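Chlorite Dismutase (Nitrobacter winogradskyi, PDB 3QPI) breaks chlorite down to chloride and molecular oxygen at a heme b cofactor. Local coordinates at residues E109-H114 / A164-T169; S93-E98 / W168-R173. One frame throughout, in Å; residues are numbered along the deposited sequence.

Contact 1 (E109-H114 / A164-T169); sequences EDKSHH and ATEEWT. With HEM (protoporphyrin IX containing Fe), chain C.
His114 is the proximal, axial ligand of the heme b iron in this chlorite dismutase fold, and its ring is set between the metal and a carboxylate. NE2 of His114 binds FE at 2.2 Å, while the ring's other nitrogen, ND1 of His114, donates to OE1 of Glu167 over 2.8 Å. This bond is nearly straight, 170° at the hydrogen, and OE1 lies in the imidazole plane; the carboxylate plane is turned 46° from the ring, and the donor meets OE1 from above that plane. With both nitrogens engaged, the ring's rotation is fixed, and the carboxylate would probably lend the imidazole some imidazolate character. OE2 of Glu167 forms a salt bridge with Lys92, itself a heme-binding residue, which likely tempers that effect. CG anti to the backbone N (chi1 172°) and an extended chain carry the Glu167 carboxylate to the ring. Trp168 comes rim to rim with His114, its CZ3 3.8 Å from CE1 of His114, and its CZ2 lies 3.7 Å from heme CAC. OG of Ser112 accepts from the backbone N of Glu167 at 2.8 Å, tying the residue that orients the histidine to the 109-114 segment. At the outer margin the extended Lys111 crosses Glu166 obliquely in a weak salt bridge, NZ to OE2 3.3 Å.

Contact 2 (S93-E98 / W168-R173); sequences SAAWWE and WTYVER. With HEM (protoporphyrin IX containing Fe), chain C.
An N-capped helical turn, 94-98, packs here against the start of strand 171-181 in the ferredoxin-like alpha+beta architecture of the dimeric alpha-beta barrel clan. At the heart of the first shell is an aromatic pair. CE3 of Trp96 sits over one face of the Tyr170 ring, offset toward its rim, and comes within 3.7 Å of CG of Tyr170. The ring planes stand at 58°, so the pair is oblique, and the two side chains cross at about a right angle. At the edge of the same phenol ring, in its plane, lies OG of Ser93, 3.8 Å from CD1 of Tyr170. Backbone bonding fixes this placement: N of Ser93 donates to O of Tyr170 over 2.9 Å, approaching almost along the C=O axis. OG of Ser93 also caps the helix by accepting from N of Trp96 at 3.3 Å; its crowded position between backbone N and carbonyl carbon (chi1 62°) turns it to that N-H.

Farther out, Trp96 has CG anti to its backbone N (chi1 177°) and carries its indole toward the heme, with NE1 3.8 Å from the propionate oxygen O2D. Lys92, which hydrogen-bonds the heme, makes a cation-pi contact with Trp96, and Ile107 touches both Trp96 and Tyr170. An alanine in place of Trp96 would probably loosen the packing on Tyr170, because the CE3 edge that sits over the phenol face, and the indole beside the propionate, would be gone. Glu172 and Arg173 form a classic beta bulge opposite Arg91. The carboxylate of Glu172 reaches the helix start through a water, which donates to OE2 of Glu172 at 2.7 Å and accepts from N of Ala94 at 2.9 Å.

In the fold
Contacts 1 and 2 have centres 12 Å apart, on the same side of the chain's centre, and both touch the heme. Along the chain, 93-98 comes first, directly after strand 84-92. Segment 109-114 follows, beginning within the next helix, 101-111. Both then meet one continuous run, 164-173, which leads from helix 152-163 into strand 171-181; Trp168 and Thr169 lie in the segments of both contacts. Strands 84-92 and 171-181 are antiparallel neighbours in the sheet. The shared run therefore joins the iron-ligand side of the pocket, at contact 1, to the neighbourhood of a heme propionate, at contact 2, where the contact itself lies nearer the surface.

Contact 1 (E109-H114 / A164-T169)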
ATOM      1  N   GLU A 109      13.755  -7.155  -4.822  1.00 32.35           N
ATOM      2  CA  GLU A 109      14.179  -6.492  -6.040  1.00 35.30           C
ATOM      3  C   GLU A 109      14.755  -7.447  -7.118  1.00 37.74           C
ATOM      4  O   GLU A 109      14.275  -7.470  -8.252  1.00 37.73           O
ATOM      5  CB  GLU A 109      15.170  -5.376  -5.709  1.00 34.45           C
ATOM      6  CG  GLU A 109      15.490  -4.473  -6.900  1.00 35.90           C
ATOM      7  CD  GLU A 109      14.245  -3.857  -7.542  1.00 38.45           C
ATOM      8  OE1 GLU A 109      14.341  -3.372  -8.688  1.00 38.87           O
ATOM      9  OE2 GLU A 109      13.165  -3.851  -6.911  1.00 39.96           O
ATOM     10  N   ASP A 110      15.775  -8.234  -6.792  1.00 39.75           N
ATOM     11  CA  ASP A 110      16.461  -8.974  -7.857  1.00 43.57           C
ATOM     12  C   ASP A 110      15.550  -9.993  -8.545  1.00 40.94           C
ATOM     13  O   ASP A 110      15.617 -10.149  -9.744  1.00 43.02           O
ATOM     14  CB  ASP A 110      17.743  -9.623  -7.351  1.00 48.98           C
ATOM     15  CG  ASP A 110      18.777  -8.596  -6.907  1.00 54.65           C
ATOM     16  OD1 ASP A 110      18.669  -7.404  -7.290  1.00 54.50           O
ATOM     17  OD2 ASP A 110      19.703  -8.979  -6.166  1.00 58.91           O
ATOM     18  N   LYS A 111      14.676 -10.648  -7.793  1.00 39.88           N
ATOM     19  CA  LYS A 111      13.741 -11.598  -8.369  1.00 41.76           C
ATOM     20  C   LYS A 111      12.384 -10.956  -8.705  1.00 45.29           C
ATOM     21  O   LYS A 111      11.826 -11.233  -9.759  1.00 44.96           O
ATOM     22  CB  LYS A 111      13.521 -12.764  -7.414  1.00 45.91           C
ATOM     23  CG  LYS A 111      14.800 -13.417  -6.939  1.00 50.20           C
ATOM     24  CD  LYS A 111      14.494 -14.604  -6.048  1.00 58.65           C
ATOM     25  CE  LYS A 111      15.732 -15.101  -5.282  1.00 63.94           C
ATOM     26  NZ  LYS A 111      15.440 -16.338  -4.491  1.00 65.23           N
ATOM     27  N   SER A 112      11.841 -10.109  -7.826  1.00 34.31           N
ATOM     28  CA  SER A 112      10.511  -9.547  -8.080  1.00 31.44           C
ATOM     29  C   SER A 112      10.584  -8.198  -8.780  1.00 30.00           C
ATOM     30  O   SER A 112       9.587  -7.743  -9.293  1.00 28.78           O
ATOM     31  CB  SER A 112       9.700  -9.417  -6.784  1.00 28.57           C
ATOM     32  OG  SER A 112       9.614 -10.667  -6.099  1.00 31.93           O
ATOM     33  N   HIS A 113      11.753  -7.564  -8.811  1.00 31.54           N
ATOM     34  CA  HIS A 113      11.896  -6.246  -9.436  1.00 32.27           C
ATOM     35  C   HIS A 113      10.805  -5.257  -9.010  1.00 35.61           C
ATOM     36  O   HIS A 113      10.286  -4.483  -9.830  1.00 35.06           O
ATOM     37  CB  HIS A 113      11.873  -6.381 -10.948  1.00 37.10           C
ATOM     38  CG  HIS A 113      12.874  -7.357 -11.474  1.00 39.21           C
ATOM     39  ND1 HIS A 113      14.232  -7.124 -11.425  1.00 41.46           N
ATOM     40  CD2 HIS A 113      12.718  -8.575 -12.045  1.00 39.98           C
ATOM     41  CE1 HIS A 113      14.871  -8.156 -11.950  1.00 43.00           C
ATOM     42  NE2 HIS A 113      13.977  -9.049 -12.331  1.00 43.50           N
ATOM     43  N   HIS A 114      10.472  -5.282  -7.723  1.00 33.23           N
ATOM     44  CA  HIS A 114       9.418  -4.438  -7.173  1.00 34.13           C
ATOM     45  C   HIS A 114       9.609  -2.997  -7.595  1.00 32.88           C
ATOM     46  O   HIS A 114       8.662  -2.326  -7.985  1.00 32.60           O
ATOM     47  CB  HIS A 114       9.433  -4.516  -5.644  1.00 31.72           C
ATOM     48  CG  HIS A 114       8.236  -3.905  -4.998  1.00 34.10           C
ATOM     49  ND1 HIS A 114       7.410  -4.613  -4.150  1.00 37.26           N
ATOM     50  CD2 HIS A 114       7.735  -2.649  -5.051  1.00 32.96           C
ATOM     51  CE1 HIS A 114       6.444  -3.821  -3.720  1.00 36.68           C
ATOM     52  NE2 HIS A 114       6.617  -2.626  -4.256  1.00 35.95           N
ATOM     53  N   ALA A 164       1.741 -11.258  -8.960  1.00 33.02           N
ATOM     54  CA  ALA A 164       2.291 -12.471  -9.613  1.00 37.93           C
ATOM     55  C   ALA A 164       3.752 -12.758  -9.231  1.00 38.60           C
ATOM     56  O   ALA A 164       4.332 -13.714  -9.719  1.00 39.38           O
ATOM     57  CB  ALA A 164       2.174 -12.379 -11.143  1.00 31.81           C
ATOM     58  N   THR A 165       4.351 -11.930  -8.377  1.00 34.33           N
ATOM     59  CA  THR A 165       5.794 -12.009  -8.136  1.00 31.55           C
ATOM     60  C   THR A 165       6.124 -12.988  -7.023  1.00 32.59           C
ATOM     61  O   THR A 165       5.239 -13.412  -6.271  1.00 30.87           O
ATOM     62  CB  THR A 165       6.369 -10.650  -7.808  1.00 34.64           C
ATOM     63  OG1 THR A 165       5.774 -10.151  -6.595  1.00 34.79           O
ATOM     64  CG2 THR A 165       6.085  -9.679  -8.967  1.00 34.41           C
ATOM     65  N   GLU A 166       7.389 -13.398  -6.974  1.00 35.45           N
ATOM     66  CA  GLU A 166       7.874 -14.265  -5.898  1.00 37.39           C
ATOM     67  C   GLU A 166       7.692 -13.556  -4.541  1.00 38.04           C
ATOM     68  O   GLU A 166       7.343 -14.193  -3.538  1.00 34.66           O
ATOM     69  CB  GLU A 166       9.340 -14.634  -6.123  1.00 37.21           C
ATOM     70  CG  GLU A 166       9.915 -15.611  -5.084  1.00 41.34           C
ATOM     71  CD  GLU A 166      11.350 -16.041  -5.400  1.00 44.45           C
ATOM     72  OE1 GLU A 166      11.700 -16.093  -6.597  1.00 41.47           O
ATOM     73  OE2 GLU A 166      12.136 -16.319  -4.453  1.00 45.73           O
ATOM     74  N   GLU A 167       7.929 -12.243  -4.513  1.00 30.56           N
ATOM     75  CA  GLU A 167       7.678 -11.492  -3.299  1.00 32.95           C
ATOM     76  C   GLU A 167       6.274 -11.788  -2.769  1.00 31.76           C
ATOM     77  O   GLU A 167       6.094 -12.001  -1.573  1.00 30.07           O
ATOM     78  CB  GLU A 167       7.839  -9.990  -3.513  1.00 32.15           C
ATOM     79  CG  GLU A 167       7.377  -9.184  -2.280  1.00 36.44           C
ATOM     80  CD  GLU A 167       7.653  -7.686  -2.379  1.00 38.13           C
ATOM     81  OE1 GLU A 167       8.031  -7.220  -3.470  1.00 36.35           O
ATOM     82  OE2 GLU A 167       7.515  -6.976  -1.351  1.00 39.72           O
ATOM     83  N   TRP A 168       5.283 -11.820  -3.655  1.00 30.06           N
ATOM     84  CA  TRP A 168       3.910 -11.967  -3.204  1.00 29.96           C
ATOM     85  C   TRP A 168       3.537 -13.363  -2.708  1.00 35.86           C
ATOM     86  O   TRP A 168       2.498 -13.514  -2.058  1.00 30.16           O
ATOM     87  CB  TRP A 168       2.898 -11.484  -4.252  1.00 31.47           C
ATOM     88  CG  TRP A 168       2.226 -10.182  -3.765  1.00 35.96           C
ATOM     89  CD1 TRP A 168       0.967 -10.039  -3.240  1.00 32.35           C
ATOM     90  CD2 TRP A 168       2.831  -8.878  -3.714  1.00 31.96           C
ATOM     91  NE1 TRP A 168       0.743  -8.716  -2.894  1.00 31.96           N
ATOM     92  CE2 TRP A 168       1.867  -7.985  -3.182  1.00 32.91           C
ATOM     93  CE3 TRP A 168       4.084  -8.375  -4.096  1.00 29.75           C
ATOM     94  CZ2 TRP A 168       2.121  -6.619  -3.018  1.00 30.61           C
ATOM     95  CZ3 TRP A 168       4.334  -7.013  -3.941  1.00 31.67           C
ATOM     96  CH2 TRP A 168       3.358  -6.156  -3.393  1.00 32.72           C
ATOM     97  N   THR A 169       4.379 -14.365  -2.987  1.00 36.42           N
ATOM     98  CA  THR A 169       4.108 -15.708  -2.487  1.00 37.75           C
ATOM     99  C   THR A 169       4.220 -15.722  -0.976  1.00 37.84           C
ATOM    100  O   THR A 169       3.734 -16.647  -0.328  1.00 37.06           O
ATOM    101  CB  THR A 169       5.071 -16.789  -3.069  1.00 37.66           C
ATOM    102  OG1 THR A 169       6.408 -16.501  -2.659  1.00 35.05           O
ATOM    103  CG2 THR A 169       5.008 -16.835  -4.591  1.00 34.93           C
TER
HETATM  104  CHA HEM C1001       7.792  -1.244  -0.641  1.00 18.80           C
HETATM  105  CHB HEM C1001       7.997   1.251  -4.720  1.00 24.82           C
HETATM  106  CHC HEM C1001       3.437  -0.079  -5.764  1.00 20.79           C
HETATM  107  CHD HEM C1001       3.394  -2.760  -1.869  1.00 17.06           C
HETATM  108  C1A HEM C1001       8.175  -0.454  -1.671  1.00  6.83           C
HETATM  109  C2A HEM C1001       9.482   0.183  -1.698  1.00 12.52           C
HETATM  110  C3A HEM C1001       9.578   0.911  -2.829  1.00  4.80           C
HETATM  111  C4A HEM C1001       8.313   0.720  -3.534  1.00 19.25           C
HETATM  112  CMA HEM C1001      10.825   1.751  -3.289  1.00 28.10           C
HETATM  113  CAA HEM C1001      10.513  -0.051  -0.583  1.00 17.10           C
HETATM  114  CBA HEM C1001      10.544   1.035   0.482  1.00 30.24           C
HETATM  115  CGA HEM C1001      11.740   0.722   1.359  1.00 33.27           C
HETATM  116  O1A HEM C1001      11.481   0.333   2.513  1.00 27.72           O
HETATM  117  O2A HEM C1001      12.928   0.826   0.916  1.00 26.85           O
HETATM  118  C1B HEM C1001       6.777   1.081  -5.278  1.00 20.73           C
HETATM  119  C2B HEM C1001       6.373   1.825  -6.445  1.00 16.78           C
HETATM  120  C3B HEM C1001       5.116   1.493  -6.701  1.00 21.82           C
HETATM  121  C4B HEM C1001       4.685   0.503  -5.732  1.00 11.90           C
HETATM  122  CMB HEM C1001       7.192   2.870  -7.245  1.00 20.67           C
HETATM  123  CAB HEM C1001       4.313   2.072  -7.888  1.00 28.91           C
HETATM  124  CBB HEM C1001       3.104   2.593  -7.669  1.00 26.00           C
HETATM  125  C1C HEM C1001       3.009  -0.945  -4.833  1.00  7.42           C
HETATM  126  C2C HEM C1001       1.705  -1.601  -4.739  1.00 15.42           C
HETATM  127  C3C HEM C1001       1.717  -2.316  -3.615  1.00 11.41           C
HETATM  128  C4C HEM C1001       3.030  -2.154  -3.016  1.00 18.72           C
HETATM  129  CMC HEM C1001       0.537  -1.396  -5.733  1.00 11.66           C
HETATM  130  CAC HEM C1001       0.645  -3.232  -3.001  1.00 26.62           C
HETATM  131  CBC HEM C1001      -0.257  -3.819  -3.800  1.00 30.78           C
HETATM  132  C1D HEM C1001       4.514  -2.585  -1.158  1.00 17.59           C
HETATM  133  C2D HEM C1001       4.769  -3.252   0.096  1.00  9.98           C
HETATM  134  C3D HEM C1001       6.158  -2.751   0.465  1.00 16.64           C
HETATM  135  C4D HEM C1001       6.574  -1.879  -0.608  1.00  6.11           C
HETATM  136  CMD HEM C1001       3.886  -4.238   0.929  1.00 22.39           C
HETATM  137  CAD HEM C1001       6.981  -3.118   1.707  1.00 17.08           C
HETATM  138  CBD HEM C1001       7.886  -4.286   1.284  1.00 22.89           C
HETATM  139  CGD HEM C1001       8.603  -4.824   2.502  1.00 28.50           C
HETATM  140  O1D HEM C1001       9.251  -4.016   3.206  1.00 27.19           O
HETATM  141  O2D HEM C1001       8.529  -6.056   2.770  1.00 28.47           O
HETATM  142  NA  HEM C1001       7.434  -0.102  -2.813  1.00 10.34           N
HETATM  143  NB  HEM C1001       5.732   0.266  -4.843  1.00 16.16           N
HETATM  144  NC  HEM C1001       3.794  -1.310  -3.775  1.00 18.53           N
HETATM  145  ND  HEM C1001       5.602  -1.791  -1.559  1.00 13.16           N
HETATM  146 FE   HEM C1001       5.608  -0.952  -3.269  1.00 23.80          FE
HETATM  147  O   HOH W   1       9.145 -12.692  -9.445  1.00 30.32           O

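Contact 2 (S93-E98 / W168-R173)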
ATOM      1  N   SER A  93       4.319 -13.538   5.736  1.00 33.29           N
ATOM      2  CA  SER A  93       4.415 -14.732   6.575  1.00 37.02           C
ATOM      3  C   SER A  93       5.631 -14.735   7.482  1.00 37.44           C
ATOM      4  O   SER A  93       6.636 -14.047   7.224  1.00 33.80           O
ATOM      5  CB  SER A  93       4.508 -15.978   5.701  1.00 38.37           C
ATOM      6  OG  SER A  93       5.681 -15.942   4.904  1.00 35.97           O
ATOM      7  N   ALA A  94       5.522 -15.529   8.539  1.00 33.86           N
ATOM      8  CA  ALA A  94       6.664 -15.834   9.398  1.00 40.32           C
ATOM      9  C   ALA A  94       7.900 -16.227   8.581  1.00 38.72           C
ATOM     10  O   ALA A  94       9.003 -15.774   8.862  1.00 39.08           O
ATOM     11  CB  ALA A  94       6.304 -16.951  10.392  1.00 40.24           C
ATOM     12  N   ALA A  95       7.720 -17.052   7.560  1.00 34.12           N
ATOM     13  CA  ALA A  95       8.844 -17.431   6.709  1.00 39.17           C
ATOM     14  C   ALA A  95       9.543 -16.189   6.105  1.00 33.17           C
ATOM     15  O   ALA A  95      10.761 -16.144   6.009  1.00 35.35           O
ATOM     16  CB  ALA A  95       8.381 -18.413   5.596  1.00 32.88           C
ATOM     17  N   TRP A  96       8.777 -15.188   5.707  1.00 29.70           N
ATOM     18  CA  TRP A  96       9.366 -13.930   5.223  1.00 33.50           C
ATOM     19  C   TRP A  96      10.244 -13.259   6.285  1.00 30.62           C
ATOM     20  O   TRP A  96      11.401 -12.887   6.036  1.00 28.82           O
ATOM     21  CB  TRP A  96       8.266 -12.928   4.786  1.00 28.40           C
ATOM     22  CG  TRP A  96       8.833 -11.590   4.359  1.00 28.20           C
ATOM     23  CD1 TRP A  96       8.840 -10.420   5.087  1.00 28.70           C
ATOM     24  CD2 TRP A  96       9.495 -11.291   3.115  1.00 28.60           C
ATOM     25  NE1 TRP A  96       9.454  -9.413   4.357  1.00 27.62           N
ATOM     26  CE2 TRP A  96       9.860  -9.919   3.149  1.00 27.00           C
ATOM     27  CE3 TRP A  96       9.810 -12.048   1.976  1.00 27.26           C
ATOM     28  CZ2 TRP A  96      10.535  -9.296   2.092  1.00 27.00           C
ATOM     29  CZ3 TRP A  96      10.470 -11.421   0.918  1.00 28.31           C
ATOM     30  CH2 TRP A  96      10.833 -10.067   0.988  1.00 28.54           C
ATOM     31  N   TRP A  97       9.685 -13.096   7.471  1.00 29.74           N
ATOM     32  CA  TRP A  97      10.341 -12.310   8.502  1.00 32.54           C
ATOM     33  C   TRP A  97      11.567 -13.023   9.072  1.00 37.81           C
ATOM     34  O   TRP A  97      12.501 -12.366   9.534  1.00 36.81           O
ATOM     35  CB  TRP A  97       9.342 -11.934   9.601  1.00 35.75           C
ATOM     36  CG  TRP A  97       8.280 -11.006   9.071  1.00 35.41           C
ATOM     37  CD1 TRP A  97       6.933 -11.245   8.976  1.00 33.45           C
ATOM     38  CD2 TRP A  97       8.496  -9.697   8.530  1.00 34.45           C
ATOM     39  NE1 TRP A  97       6.297 -10.153   8.425  1.00 34.94           N
ATOM     40  CE2 TRP A  97       7.234  -9.191   8.140  1.00 33.59           C
ATOM     41  CE3 TRP A  97       9.635  -8.898   8.344  1.00 32.89           C
ATOM     42  CZ2 TRP A  97       7.082  -7.937   7.568  1.00 31.63           C
ATOM     43  CZ3 TRP A  97       9.479  -7.646   7.778  1.00 32.83           C
ATOM     44  CH2 TRP A  97       8.212  -7.178   7.396  1.00 32.78           C
ATOM     45  N   GLU A  98      11.585 -14.354   8.999  1.00 38.62           N
ATOM     46  CA  GLU A  98      12.735 -15.119   9.463  1.00 41.06           C
ATOM     47  C   GLU A  98      13.949 -14.952   8.547  1.00 36.94           C
ATOM     48  O   GLU A  98      15.067 -15.039   8.998  1.00 37.52           O
ATOM     49  CB  GLU A  98      12.373 -16.609   9.605  1.00 46.23           C
ATOM     50  CG  GLU A  98      11.465 -16.884  10.811  1.00 54.18           C
ATOM     51  CD  GLU A  98      10.952 -18.328  10.906  1.00 60.19           C
ATOM     52  OE1 GLU A  98       9.829 -18.513  11.446  1.00 59.48           O
ATOM     53  OE2 GLU A  98      11.661 -19.272  10.468  1.00 62.29           O
ATOM     54  N   TRP A 168       5.283 -11.820  -3.655  1.00 30.06           N
ATOM     55  CA  TRP A 168       3.910 -11.967  -3.204  1.00 29.96           C
ATOM     56  C   TRP A 168       3.537 -13.363  -2.708  1.00 35.86           C
ATOM     57  O   TRP A 168       2.498 -13.514  -2.058  1.00 30.16           O
ATOM     58  CB  TRP A 168       2.898 -11.484  -4.252  1.00 31.47           C
ATOM     59  CG  TRP A 168       2.226 -10.182  -3.765  1.00 35.96           C
ATOM     60  CD1 TRP A 168       0.967 -10.039  -3.240  1.00 32.35           C
ATOM     61  CD2 TRP A 168       2.831  -8.878  -3.714  1.00 31.96           C
ATOM     62  NE1 TRP A 168       0.743  -8.716  -2.894  1.00 31.96           N
ATOM     63  CE2 TRP A 168       1.867  -7.985  -3.182  1.00 32.91           C
ATOM     64  CE3 TRP A 168       4.084  -8.375  -4.096  1.00 29.75           C
ATOM     65  CZ2 TRP A 168       2.121  -6.619  -3.018  1.00 30.61           C
ATOM     66  CZ3 TRP A 168       4.334  -7.013  -3.941  1.00 31.67           C
ATOM     67  CH2 TRP A 168       3.358  -6.156  -3.393  1.00 32.72           C
ATOM     68  N   THR A 169       4.379 -14.365  -2.987  1.00 36.42           N
ATOM     69  CA  THR A 169       4.108 -15.708  -2.487  1.00 37.75           C
ATOM     70  C   THR A 169       4.220 -15.722  -0.976  1.00 37.84           C
ATOM     71  O   THR A 169       3.734 -16.647  -0.328  1.00 37.06           O
ATOM     72  CB  THR A 169       5.071 -16.789  -3.069  1.00 37.66           C
ATOM     73  OG1 THR A 169       6.408 -16.501  -2.659  1.00 35.05           O
ATOM     74  CG2 THR A 169       5.008 -16.835  -4.591  1.00 34.93           C
ATOM     75  N   TYR A 170       4.857 -14.696  -0.411  1.00 35.11           N
ATOM     76  CA  TYR A 170       4.966 -14.573   1.037  1.00 35.66           C
ATOM     77  C   TYR A 170       3.822 -13.769   1.702  1.00 37.19           C
ATOM     78  O   TYR A 170       3.803 -13.616   2.932  1.00 35.04           O
ATOM     79  CB  TYR A 170       6.304 -13.915   1.403  1.00 38.68           C
ATOM     80  CG  TYR A 170       7.503 -14.752   1.042  1.00 39.53           C
ATOM     81  CD1 TYR A 170       8.008 -15.709   1.930  1.00 39.40           C
ATOM     82  CD2 TYR A 170       8.137 -14.591  -0.181  1.00 37.22           C
ATOM     83  CE1 TYR A 170       9.121 -16.499   1.596  1.00 39.86           C
ATOM     84  CE2 TYR A 170       9.251 -15.384  -0.527  1.00 37.27           C
ATOM     85  CZ  TYR A 170       9.730 -16.322   0.369  1.00 39.56           C
ATOM     86  OH  TYR A 170      10.815 -17.084   0.019  1.00 41.77           O
ATOM     87  N   VAL A 171       2.883 -13.244   0.915  1.00 34.43           N
ATOM     88  CA  VAL A 171       1.755 -12.513   1.507  1.00 33.75           C
ATOM     89  C   VAL A 171       0.675 -13.473   1.993  1.00 32.50           C
ATOM     90  O   VAL A 171       0.203 -14.305   1.235  1.00 35.90           O
ATOM     91  CB  VAL A 171       1.143 -11.505   0.518  1.00 33.12           C
ATOM     92  CG1 VAL A 171      -0.136 -10.880   1.091  1.00 32.03           C
ATOM     93  CG2 VAL A 171       2.159 -10.439   0.181  1.00 31.35           C
ATOM     94  N   GLU A 172       0.281 -13.360   3.250  1.00 33.12           N
ATOM     95  CA  GLU A 172      -0.681 -14.301   3.811  1.00 39.59           C
ATOM     96  C   GLU A 172      -2.007 -13.645   4.184  1.00 37.72           C
ATOM     97  O   GLU A 172      -2.983 -14.337   4.483  1.00 36.81           O
ATOM     98  CB  GLU A 172      -0.091 -15.016   5.036  1.00 39.16           C
ATOM     99  CG  GLU A 172       0.104 -14.122   6.265  1.00 36.86           C
ATOM    100  CD  GLU A 172       0.675 -14.897   7.449  1.00 42.51           C
ATOM    101  OE1 GLU A 172       0.451 -14.496   8.608  1.00 42.71           O
ATOM    102  OE2 GLU A 172       1.355 -15.921   7.217  1.00 45.10           O
ATOM    103  N   ARG A 173      -2.036 -12.318   4.207  1.00 31.53           N
ATOM    104  CA  ARG A 173      -3.299 -11.614   4.306  1.00 32.20           C
ATOM    105  C   ARG A 173      -3.213 -10.307   3.528  1.00 33.86           C
ATOM    106  O   ARG A 173      -2.209  -9.606   3.596  1.00 33.72           O
ATOM    107  CB  ARG A 173      -3.696 -11.359   5.761  1.00 32.73           C
ATOM    108  CG  ARG A 173      -5.111 -10.817   5.919  1.00 32.37           C
ATOM    109  CD  ARG A 173      -5.513 -10.584   7.385  1.00 32.86           C
ATOM    110  NE  ARG A 173      -6.884 -10.064   7.466  1.00 34.59           N
ATOM    111  CZ  ARG A 173      -7.415  -9.435   8.518  1.00 35.69           C
ATOM    112  NH1 ARG A 173      -6.704  -9.245   9.623  1.00 33.79           N
ATOM    113  NH2 ARG A 173      -8.674  -8.991   8.464  1.00 35.42           N
TER
HETATM  114  CHA HEM C1001       7.792  -1.244  -0.641  1.00 18.80           C
HETATM  115  CHB HEM C1001       7.997   1.251  -4.720  1.00 24.82           C
HETATM  116  CHC HEM C1001       3.437  -0.079  -5.764  1.00 20.79           C
HETATM  117  CHD HEM C1001       3.394  -2.760  -1.869  1.00 17.06           C
HETATM  118  C1A HEM C1001       8.175  -0.454  -1.671  1.00  6.83           C
HETATM  119  C2A HEM C1001       9.482   0.183  -1.698  1.00 12.52           C
HETATM  120  C3A HEM C1001       9.578   0.911  -2.829  1.00  4.80           C
HETATM  121  C4A HEM C1001       8.313   0.720  -3.534  1.00 19.25           C
HETATM  122  CMA HEM C1001      10.825   1.751  -3.289  1.00 28.10           C
HETATM  123  CAA HEM C1001      10.513  -0.051  -0.583  1.00 17.10           C
HETATM  124  CBA HEM C1001      10.544   1.035   0.482  1.00 30.24           C
HETATM  125  CGA HEM C1001      11.740   0.722   1.359  1.00 33.27           C
HETATM  126  O1A HEM C1001      11.481   0.333   2.513  1.00 27.72           O
HETATM  127  O2A HEM C1001      12.928   0.826   0.916  1.00 26.85           O
HETATM  128  C1B HEM C1001       6.777   1.081  -5.278  1.00 20.73           C
HETATM  129  C2B HEM C1001       6.373   1.825  -6.445  1.00 16.78           C
HETATM  130  C3B HEM C1001       5.116   1.493  -6.701  1.00 21.82           C
HETATM  131  C4B HEM C1001       4.685   0.503  -5.732  1.00 11.90           C
HETATM  132  CMB HEM C1001       7.192   2.870  -7.245  1.00 20.67           C
HETATM  133  CAB HEM C1001       4.313   2.072  -7.888  1.00 28.91           C
HETATM  134  CBB HEM C1001       3.104   2.593  -7.669  1.00 26.00           C
HETATM  135  C1C HEM C1001       3.009  -0.945  -4.833  1.00  7.42           C
HETATM  136  C2C HEM C1001       1.705  -1.601  -4.739  1.00 15.42           C
HETATM  137  C3C HEM C1001       1.717  -2.316  -3.615  1.00 11.41           C
HETATM  138  C4C HEM C1001       3.030  -2.154  -3.016  1.00 18.72           C
HETATM  139  CMC HEM C1001       0.537  -1.396  -5.733  1.00 11.66           C
HETATM  140  CAC HEM C1001       0.645  -3.232  -3.001  1.00 26.62           C
HETATM  141  CBC HEM C1001      -0.257  -3.819  -3.800  1.00 30.78           C
HETATM  142  C1D HEM C1001       4.514  -2.585  -1.158  1.00 17.59           C
HETATM  143  C2D HEM C1001       4.769  -3.252   0.096  1.00  9.98           C
HETATM  144  C3D HEM C1001       6.158  -2.751   0.465  1.00 16.64           C
HETATM  145  C4D HEM C1001       6.574  -1.879  -0.608  1.00  6.11           C
HETATM  146  CMD HEM C1001       3.886  -4.238   0.929  1.00 22.39           C
HETATM  147  CAD HEM C1001       6.981  -3.118   1.707  1.00 17.08           C
HETATM  148  CBD HEM C1001       7.886  -4.286   1.284  1.00 22.89           C
HETATM  149  CGD HEM C1001       8.603  -4.824   2.502  1.00 28.50           C
HETATM  150  O1D HEM C1001       9.251  -4.016   3.206  1.00 27.19           O
HETATM  151  O2D HEM C1001       8.529  -6.056   2.770  1.00 28.47           O
HETATM  152  NA  HEM C1001       7.434  -0.102  -2.813  1.00 10.34           N
HETATM  153  NB  HEM C1001       5.732   0.266  -4.843  1.00 16.16           N
HETATM  154  NC  HEM C1001       3.794  -1.310  -3.775  1.00 18.53           N
HETATM  155  ND  HEM C1001       5.602  -1.791  -1.559  1.00 13.16           N
HETATM  156 FE   HEM C1001       5.608  -0.952  -3.269  1.00 23.80          FE
HETATM  157  O   HOH W   2       3.075 -17.014   8.958  1.00 32.84           O